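Local coordinates for beta-lactamase Mb2281c (Mycobacterium bovis, PDB 3I7J), which is a member of the beta-lactamase family, probably a serine hydrolase of the penicillin-recognising fold, whose own substrate is not established, at residues L38-K43 with F224-Q229; L75-S80 with T95-S100. All coordinates share one frame; numbering follows the deposited sequence.

Interaction 1: L38-K43 with F224-Q229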
ATOM      1  N   LEU A  38      -6.908   1.770   8.710  1.00 23.41           N
ATOM      2  CA  LEU A  38      -5.936   1.994   7.644  1.00 17.76           C
ATOM      3  C   LEU A  38      -6.503   2.466   6.325  1.00 20.33           C
ATOM      4  O   LEU A  38      -5.779   3.027   5.502  1.00 12.57           O
ATOM      5  CB  LEU A  38      -5.147   0.717   7.380  1.00 19.93           C
ATOM      6  CG  LEU A  38      -4.410   0.100   8.558  1.00 14.00           C
ATOM      7  CD1 LEU A  38      -3.541  -1.032   8.036  1.00 19.72           C
ATOM      8  CD2 LEU A  38      -3.558   1.159   9.253  1.00 16.36           C
ATOM      9  N   ALA A  39      -7.799   2.247   6.128  1.00 15.86           N
ATOM     10  CA  ALA A  39      -8.447   2.609   4.872  1.00 18.48           C
ATOM     11  C   ALA A  39      -7.615   1.949   3.766  1.00 15.60           C
ATOM     12  O   ALA A  39      -7.242   0.787   3.900  1.00 11.73           O
ATOM     13  CB  ALA A  39      -8.489   4.137   4.693  1.00  9.90           C
ATOM     14  N   SER A  40      -7.303   2.682   2.700  1.00 18.79           N
ATOM     15  CA  SER A  40      -6.529   2.120   1.588  1.00 17.38           C
ATOM     16  C   SER A  40      -5.105   1.672   1.905  1.00 15.48           C
ATOM     17  O   SER A  40      -4.426   1.099   1.052  1.00  8.57           O
ATOM     18  CB  SER A  40      -6.496   3.099   0.413  1.00 15.05           C
ATOM     19  OG  SER A  40      -7.735   3.105  -0.256  1.00 17.31           O
ATOM     20  N   VAL A  41      -4.629   1.951   3.112  1.00 11.17           N
ATOM     21  CA  VAL A  41      -3.297   1.490   3.459  1.00 11.96           C
ATOM     22  C   VAL A  41      -3.454  -0.024   3.631  1.00 17.92           C
ATOM     23  O   VAL A  41      -2.486  -0.758   3.851  1.00 17.18           O
ATOM     24  CB  VAL A  41      -2.778   2.159   4.762  1.00 17.84           C
ATOM     25  CG1 VAL A  41      -1.424   1.574   5.165  1.00  6.99           C
ATOM     26  CG2 VAL A  41      -2.628   3.671   4.530  1.00 13.54           C
ATOM     27  N   THR A  42      -4.699  -0.481   3.523  1.00 11.00           N
ATOM     28  CA  THR A  42      -5.020  -1.896   3.613  1.00 14.37           C
ATOM     29  C   THR A  42      -4.475  -2.595   2.374  1.00  9.99           C
ATOM     30  O   THR A  42      -3.966  -3.709   2.451  1.00 13.22           O
ATOM     31  CB  THR A  42      -6.558  -2.144   3.626  1.00 15.48           C
ATOM     32  OG1 THR A  42      -7.122  -1.655   4.848  1.00 16.45           O
ATOM     33  CG2 THR A  42      -6.870  -3.643   3.482  1.00  6.78           C
ATOM     34  N   LYS A  43      -4.575  -1.925   1.233  1.00 11.24           N
ATOM     35  CA  LYS A  43      -4.146  -2.508  -0.033  1.00 10.86           C
ATOM     36  C   LYS A  43      -2.769  -3.154  -0.073  1.00  8.28           C
ATOM     37  O   LYS A  43      -2.629  -4.256  -0.576  1.00 11.38           O
ATOM     38  CB  LYS A  43      -4.312  -1.472  -1.156  1.00  7.75           C
ATOM     39  CG  LYS A  43      -5.792  -1.172  -1.445  1.00 12.88           C
ATOM     40  CD  LYS A  43      -6.036  -0.513  -2.806  1.00 11.81           C
ATOM     41  CE  LYS A  43      -7.537  -0.408  -3.106  1.00 11.82           C
ATOM     42  NZ  LYS A  43      -8.272   0.489  -2.146  1.00  7.43           N
ATOM     43  N   PHE A 224       7.549   3.534  -3.373  1.00 10.67           N
ATOM     44  CA  PHE A 224       6.265   2.848  -3.522  1.00  8.19           C
ATOM     45  C   PHE A 224       5.597   2.715  -2.152  1.00 12.20           C
ATOM     46  O   PHE A 224       6.261   2.848  -1.125  1.00 10.86           O
ATOM     47  CB  PHE A 224       6.476   1.459  -4.156  1.00  6.38           C
ATOM     48  CG  PHE A 224       7.282   0.511  -3.302  1.00 12.19           C
ATOM     49  CD1 PHE A 224       6.663  -0.280  -2.333  1.00 10.22           C
ATOM     50  CD2 PHE A 224       8.665   0.419  -3.458  1.00  8.87           C
ATOM     51  CE1 PHE A 224       7.409  -1.148  -1.534  1.00 11.80           C
ATOM     52  CE2 PHE A 224       9.427  -0.444  -2.665  1.00  3.44           C
ATOM     53  CZ  PHE A 224       8.796  -1.230  -1.702  1.00  8.37           C
ATOM     54  N   GLY A 225       4.291   2.453  -2.146  1.00  6.02           N
ATOM     55  CA  GLY A 225       3.563   2.321  -0.898  1.00  6.09           C
ATOM     56  C   GLY A 225       2.087   2.616  -1.094  1.00 12.33           C
ATOM     57  O   GLY A 225       1.484   2.151  -2.061  1.00 15.20           O
ATOM     58  N   HIS A 226       1.498   3.402  -0.200  1.00 11.21           N
ATOM     59  CA  HIS A 226       0.080   3.707  -0.317  1.00  7.47           C
ATOM     60  C   HIS A 226      -0.346   4.651   0.799  1.00  9.58           C
ATOM     61  O   HIS A 226       0.274   4.682   1.861  1.00  6.24           O
ATOM     62  CB  HIS A 226      -0.721   2.401  -0.190  1.00 12.49           C
ATOM     63  CG  HIS A 226      -1.810   2.237  -1.207  1.00 10.14           C
ATOM     64  ND1 HIS A 226      -2.947   3.013  -1.211  1.00  7.05           N
ATOM     65  CD2 HIS A 226      -1.953   1.355  -2.227  1.00 10.69           C
ATOM     66  CE1 HIS A 226      -3.747   2.617  -2.186  1.00 10.38           C
ATOM     67  NE2 HIS A 226      -3.168   1.612  -2.819  1.00  8.96           N
ATOM     68  N   PHE A 227      -1.387   5.444   0.555  1.00 15.53           N
ATOM     69  CA  PHE A 227      -1.915   6.300   1.614  1.00 12.91           C
ATOM     70  C   PHE A 227      -3.391   5.956   1.675  1.00 10.15           C
ATOM     71  O   PHE A 227      -3.899   5.253   0.799  1.00 10.82           O
ATOM     72  CB  PHE A 227      -1.677   7.802   1.348  1.00  8.57           C
ATOM     73  CG  PHE A 227      -2.650   8.440   0.396  1.00 10.59           C
ATOM     74  CD1 PHE A 227      -2.496   8.299  -0.978  1.00 11.92           C
ATOM     75  CD2 PHE A 227      -3.706   9.213   0.879  1.00 17.54           C
ATOM     76  CE1 PHE A 227      -3.375   8.921  -1.865  1.00 11.07           C
ATOM     77  CE2 PHE A 227      -4.592   9.841   0.006  1.00 21.87           C
ATOM     78  CZ  PHE A 227      -4.426   9.694  -1.372  1.00 16.48           C
ATOM     79  N   GLY A 228      -4.066   6.397   2.727  1.00 11.97           N
ATOM     80  CA  GLY A 228      -5.481   6.097   2.868  1.00 13.55           C
ATOM     81  C   GLY A 228      -6.267   7.329   3.255  1.00 13.99           C
ATOM     82  O   GLY A 228      -5.700   8.284   3.790  1.00 12.68           O
ATOM     83  N   GLN A 229      -7.569   7.309   2.989  1.00 13.91           N
ATOM     84  CA  GLN A 229      -8.437   8.439   3.300  1.00 16.23           C
ATOM     85  C   GLN A 229      -8.637   8.619   4.800  1.00 14.32           C
ATOM     86  O   GLN A 229      -9.231   9.607   5.233  1.00 21.48           O
ATOM     87  CB  GLN A 229      -9.804   8.267   2.623  1.00 19.99           C
ATOM     88  CG  GLN A 229      -9.779   8.335   1.092  1.00 33.54           C
ATOM     89  CD  GLN A 229      -9.344   9.695   0.563  1.00 32.82           C
ATOM     90  OE1 GLN A 229      -9.874  10.732   0.974  1.00 37.33           O
ATOM     91  NE2 GLN A 229      -8.390   9.696  -0.359  1.00 16.86           N
TER
HETATM   92  O   HOH W   1      -8.790   5.133   1.221  1.00  6.13           O

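Interaction 2: L75-S80 with T95-S100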
ATOM      1  N   LEU A  75      -5.957  -6.884 -11.590  1.00  8.65           N
ATOM      2  CA  LEU A  75      -6.629  -6.493 -10.361  1.00  4.57           C
ATOM      3  C   LEU A  75      -5.660  -5.791  -9.416  1.00 11.33           C
ATOM      4  O   LEU A  75      -5.992  -4.757  -8.833  1.00 11.87           O
ATOM      5  CB  LEU A  75      -7.251  -7.712  -9.691  1.00  1.93           C
ATOM      6  CG  LEU A  75      -8.318  -8.378 -10.565  1.00 14.42           C
ATOM      7  CD1 LEU A  75      -8.776  -9.678  -9.900  1.00  8.21           C
ATOM      8  CD2 LEU A  75      -9.503  -7.423 -10.743  1.00  6.80           C
ATOM      9  N   LEU A  76      -4.456  -6.342  -9.288  1.00 13.01           N
ATOM     10  CA  LEU A  76      -3.428  -5.776  -8.420  1.00 14.81           C
ATOM     11  C   LEU A  76      -2.954  -4.397  -8.872  1.00 12.96           C
ATOM     12  O   LEU A  76      -2.655  -3.530  -8.044  1.00 12.67           O
ATOM     13  CB  LEU A  76      -2.228  -6.727  -8.361  1.00 14.24           C
ATOM     14  CG  LEU A  76      -2.394  -7.991  -7.507  1.00 12.76           C
ATOM     15  CD1 LEU A  76      -1.318  -9.022  -7.835  1.00  6.24           C
ATOM     16  CD2 LEU A  76      -2.332  -7.596  -6.045  1.00 13.09           C
ATOM     17  N   ALA A  77      -2.894  -4.202 -10.187  1.00  8.01           N
ATOM     18  CA  ALA A  77      -2.426  -2.951 -10.773  1.00  5.70           C
ATOM     19  C   ALA A  77      -3.534  -1.966 -11.160  1.00 12.60           C
ATOM     20  O   ALA A  77      -3.256  -0.922 -11.747  1.00 14.50           O
ATOM     21  CB  ALA A  77      -1.557  -3.251 -11.997  1.00  4.84           C
ATOM     22  N   HIS A  78      -4.779  -2.298 -10.834  1.00  8.51           N
ATOM     23  CA  HIS A  78      -5.913  -1.433 -11.142  1.00 13.93           C
ATOM     24  C   HIS A  78      -6.086  -1.182 -12.640  1.00 13.84           C
ATOM     25  O   HIS A  78      -6.312  -0.049 -13.067  1.00 11.39           O
ATOM     26  CB  HIS A  78      -5.774  -0.089 -10.409  1.00  8.11           C
ATOM     27  CG  HIS A  78      -5.625  -0.230  -8.928  1.00  6.57           C
ATOM     28  ND1 HIS A  78      -6.656  -0.647  -8.114  1.00  9.73           N
ATOM     29  CD2 HIS A  78      -4.549  -0.073  -8.122  1.00  5.99           C
ATOM     30  CE1 HIS A  78      -6.221  -0.745  -6.870  1.00  8.28           C
ATOM     31  NE2 HIS A  78      -4.946  -0.403  -6.848  1.00 12.15           N
ATOM     32  N   THR A  79      -5.972  -2.235 -13.443  1.00 13.24           N
ATOM     33  CA  THR A  79      -6.156  -2.091 -14.881  1.00  9.38           C
ATOM     34  C   THR A  79      -7.219  -3.054 -15.412  1.00  9.04           C
ATOM     35  O   THR A  79      -7.325  -3.255 -16.617  1.00 14.53           O
ATOM     36  CB  THR A  79      -4.835  -2.337 -15.671  1.00 14.37           C
ATOM     37  OG1 THR A  79      -4.407  -3.694 -15.491  1.00 11.53           O
ATOM     38  CG2 THR A  79      -3.739  -1.394 -15.200  1.00  9.15           C
ATOM     39  N   SER A  80      -8.022  -3.630 -14.521  1.00  8.99           N
ATOM     40  CA  SER A  80      -9.055  -4.580 -14.937  1.00 13.75           C
ATOM     41  C   SER A  80     -10.224  -3.937 -15.689  1.00 18.07           C
ATOM     42  O   SER A  80     -11.032  -4.648 -16.283  1.00 15.46           O
ATOM     43  CB  SER A  80      -9.607  -5.332 -13.723  1.00 13.39           C
ATOM     44  OG  SER A  80     -10.364  -4.460 -12.897  1.00 12.62           O
ATOM     45  N   THR A  95      -6.329  -1.327 -20.769  1.00  9.80           N
ATOM     46  CA  THR A  95      -6.363  -0.098 -21.549  1.00 18.42           C
ATOM     47  C   THR A  95      -6.327   1.134 -20.660  1.00 22.05           C
ATOM     48  O   THR A  95      -5.736   2.147 -21.020  1.00 22.16           O
ATOM     49  CB  THR A  95      -7.625  -0.026 -22.415  1.00 12.07           C
ATOM     50  OG1 THR A  95      -8.779   0.106 -21.569  1.00 17.34           O
ATOM     51  CG2 THR A  95      -7.755  -1.290 -23.250  1.00 23.87           C
ATOM     52  N   ARG A  96      -6.969   1.051 -19.501  1.00 23.28           N
ATOM     53  CA  ARG A  96      -6.984   2.184 -18.595  1.00 19.84           C
ATOM     54  C   ARG A  96      -6.557   1.844 -17.179  1.00 26.04           C
ATOM     55  O   ARG A  96      -6.684   0.712 -16.715  1.00 23.67           O
ATOM     56  CB  ARG A  96      -8.372   2.835 -18.555  1.00 22.09           C
ATOM     57  CG  ARG A  96      -8.681   3.688 -19.771  1.00 42.39           C
ATOM     58  CD  ARG A  96      -9.686   4.783 -19.449  1.00 41.93           C
ATOM     59  NE  ARG A  96     -11.039   4.270 -19.272  1.00 50.71           N
ATOM     60  CZ  ARG A  96     -12.059   4.998 -18.826  1.00 44.10           C
ATOM     61  NH1 ARG A  96     -11.876   6.275 -18.509  1.00 45.14           N
ATOM     62  NH2 ARG A  96     -13.264   4.451 -18.707  1.00 34.39           N
ATOM     63  N   ARG A  97      -6.029   2.850 -16.499  1.00 22.38           N
ATOM     64  CA  ARG A  97      -5.617   2.693 -15.130  1.00 15.31           C
ATOM     65  C   ARG A  97      -6.599   3.439 -14.260  1.00 13.01           C
ATOM     66  O   ARG A  97      -6.614   4.670 -14.256  1.00 19.08           O
ATOM     67  CB  ARG A  97      -4.222   3.273 -14.922  1.00 14.64           C
ATOM     68  CG  ARG A  97      -3.789   3.368 -13.470  1.00 15.62           C
ATOM     69  CD  ARG A  97      -2.313   3.003 -13.336  1.00 21.60           C
ATOM     70  NE  ARG A  97      -2.127   1.571 -13.263  1.00 16.42           N
ATOM     71  CZ  ARG A  97      -1.037   0.920 -13.656  1.00 13.80           C
ATOM     72  NH1 ARG A  97       0.006   1.562 -14.169  1.00  5.52           N
ATOM     73  NH2 ARG A  97      -1.001  -0.394 -13.525  1.00 13.06           N
HETATM   74  N   MSE A  98      -7.453   2.717 -13.551  1.00 12.77           N
HETATM   75  CA  MSE A  98      -8.360   3.400 -12.651  1.00 16.25           C
HETATM   76  C   MSE A  98      -8.433   2.688 -11.314  1.00 10.40           C
HETATM   77  O   MSE A  98      -8.803   1.515 -11.212  1.00 12.84           O
HETATM   78  CB  MSE A  98      -9.743   3.600 -13.287  1.00 17.84           C
HETATM   79  CG  MSE A  98     -10.610   2.397 -13.510  1.00 34.88           C
HETATM   80 SE   MSE A  98     -12.312   2.932 -14.402  1.00 55.55          SE
HETATM   81  CE  MSE A  98     -11.699   2.772 -16.244  1.00 27.43           C
ATOM     82  N   TYR A  99      -8.019   3.422 -10.293  1.00 11.62           N
ATOM     83  CA  TYR A  99      -7.992   2.928  -8.928  1.00  8.50           C
ATOM     84  C   TYR A  99      -9.330   2.282  -8.617  1.00  8.52           C
ATOM     85  O   TYR A  99     -10.370   2.849  -8.924  1.00 13.62           O
ATOM     86  CB  TYR A  99      -7.742   4.094  -7.978  1.00 12.94           C
ATOM     87  CG  TYR A  99      -7.551   3.681  -6.543  1.00  7.52           C
ATOM     88  CD1 TYR A  99      -6.442   2.926  -6.162  1.00  8.42           C
ATOM     89  CD2 TYR A  99      -8.464   4.062  -5.562  1.00  7.14           C
ATOM     90  CE1 TYR A  99      -6.245   2.567  -4.831  1.00 14.14           C
ATOM     91  CE2 TYR A  99      -8.275   3.708  -4.227  1.00 12.29           C
ATOM     92  CZ  TYR A  99      -7.166   2.965  -3.871  1.00 10.47           C
ATOM     93  OH  TYR A  99      -6.969   2.631  -2.555  1.00 15.24           O
ATOM     94  N   SER A 100      -9.313   1.093  -8.017  1.00 15.02           N
ATOM     95  CA  SER A 100     -10.564   0.411  -7.704  1.00  7.29           C
ATOM     96  C   SER A 100     -10.568  -0.405  -6.421  1.00 13.55           C
ATOM     97  O   SER A 100      -9.664  -1.209  -6.178  1.00  9.41           O
ATOM     98  CB  SER A 100     -10.962  -0.505  -8.864  1.00 12.43           C
ATOM     99  OG  SER A 100     -12.111  -1.266  -8.531  1.00  9.67           O
TER

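Interaction 1: L38-K43 with F224-Q229
The imidazole of His-226 lies against the turn that opens helix 42-56, and one face of the ring takes both Ser-40 O and Lys-43 CB. The carbonyl oxygen sits 3.3 Å above the plane, toward the rim, while the CH-pi contact of Lys-43 CB reaches the ring centroid at 4.0 Å. At the edge, nearly in plane, His-226 ND1 donates to Phe-227 O in the same strand at 3.2 Å, almost straight at 170°, a bond that fixes the rotation of the ring. Phe-227 points its CB away from 38-43, and its ring meets Trp-214 and Phe-252.

Beyond the imidazole the backbones close up. Gly-228 has no side chain, and its CA comes 4.3 Å from that of Ser-40; Val-41 CG2 packs 3.6 Å from Gly-228 N. The torsion of Ser-40 sets OG anti to its carbonyl carbon (chi1 -75°), where it meets water 1 at 2.7 Å and is hydrogen-bonded to Tyr-99 OH, a partner shared by Lys-43 NZ.

Ser-40 and Lys-43 fit the SxxK pattern of serine beta-lactamases and penicillin-binding proteins, and His-Phe-Gly falls where relatives carry Lys-Thr-Gly. Water 1, accepting from Gln-229 N at 3.1 Å, would then probably mark the oxyanion hole beside the presumed nucleophile.

Interaction 2: L75-S80 with T95-S100
His-78 meets Tyr-99 and its neighbours just where helix 72-76 ends in a Schellman motif, a worked example of a helix terminus that also receives the loop leading into helix 101-115. The sequence His-Thr-Ser here matches a familiar signature of this beta-lactamase family. With phi positive, His-78 leaves the helix and sends its ring along the side of Tyr-99. The two side chains run the same way, but their planes meet obliquely at 46° with centroids 4.9 Å apart; Tyr-99 CD1 stands over one face of the imidazole, 3.7 Å from His-78 NE2. Ser-100 O lies at the ring edge, in plane. Outside the two segments, Phe-104 lies nearly parallel to the imidazole and Trp-200 meets it edge-to-face, so three aromatic rings pack around an imidazole whose face away from Tyr-99 looks toward Leu-75 O. The backbone of the same residue is held too: Met-98 N, of a selenomethionine, donates to His-78 O at 3.0 Å.

Thr-79 continues the contact downstream. Its CG2, anti to the carbonyl carbon, packs 3.4 Å from Arg-97 NH2, while its CA lies 3.4 Å from Arg-96 O in a CA-H...O contact. Ser-100 is the N-cap of helix 101-115, so the loop that docks here leads directly into the next helix.

Arg-97 carries the charged part. CG is anti to the backbone N (chi1 170°), and bends at chi2 and chi3 fold the chain back toward the helix end, where NH2 also binds Gln-181 O. The guanidinium of Arg-97 grips side-on: Ala-77 O lies near its plane and accepts from Arg-97 NE at 3.1 Å, nearly in line with the C=O bond, and from Arg-97 NH2 at 2.9 Å, a little out of the carbonyl plane.

How the interactions relate
From the N terminus, residues 38-43 come first and lead into helix 42-56; helix 72-76 follows and ends in 75-80. After an excursion of 14 residues without helix or strand, 95-100 returns to close interaction 2 and starts helix 101-115. Only after 180 intervening residues does strand 224-228 close interaction 1, so the small loop is nested within the large one. Interaction 1 ties the start of helix 42-56 to the six-stranded antiparallel sheet, whereas interaction 2 joins parts of the helical region. Although their centres lie about 16 Å apart, Tyr-99 OH joins them by probable hydrogen bonds to Ser-40 OG and Lys-43 NZ, both 2.5 Å, and packs against His-226 CE1.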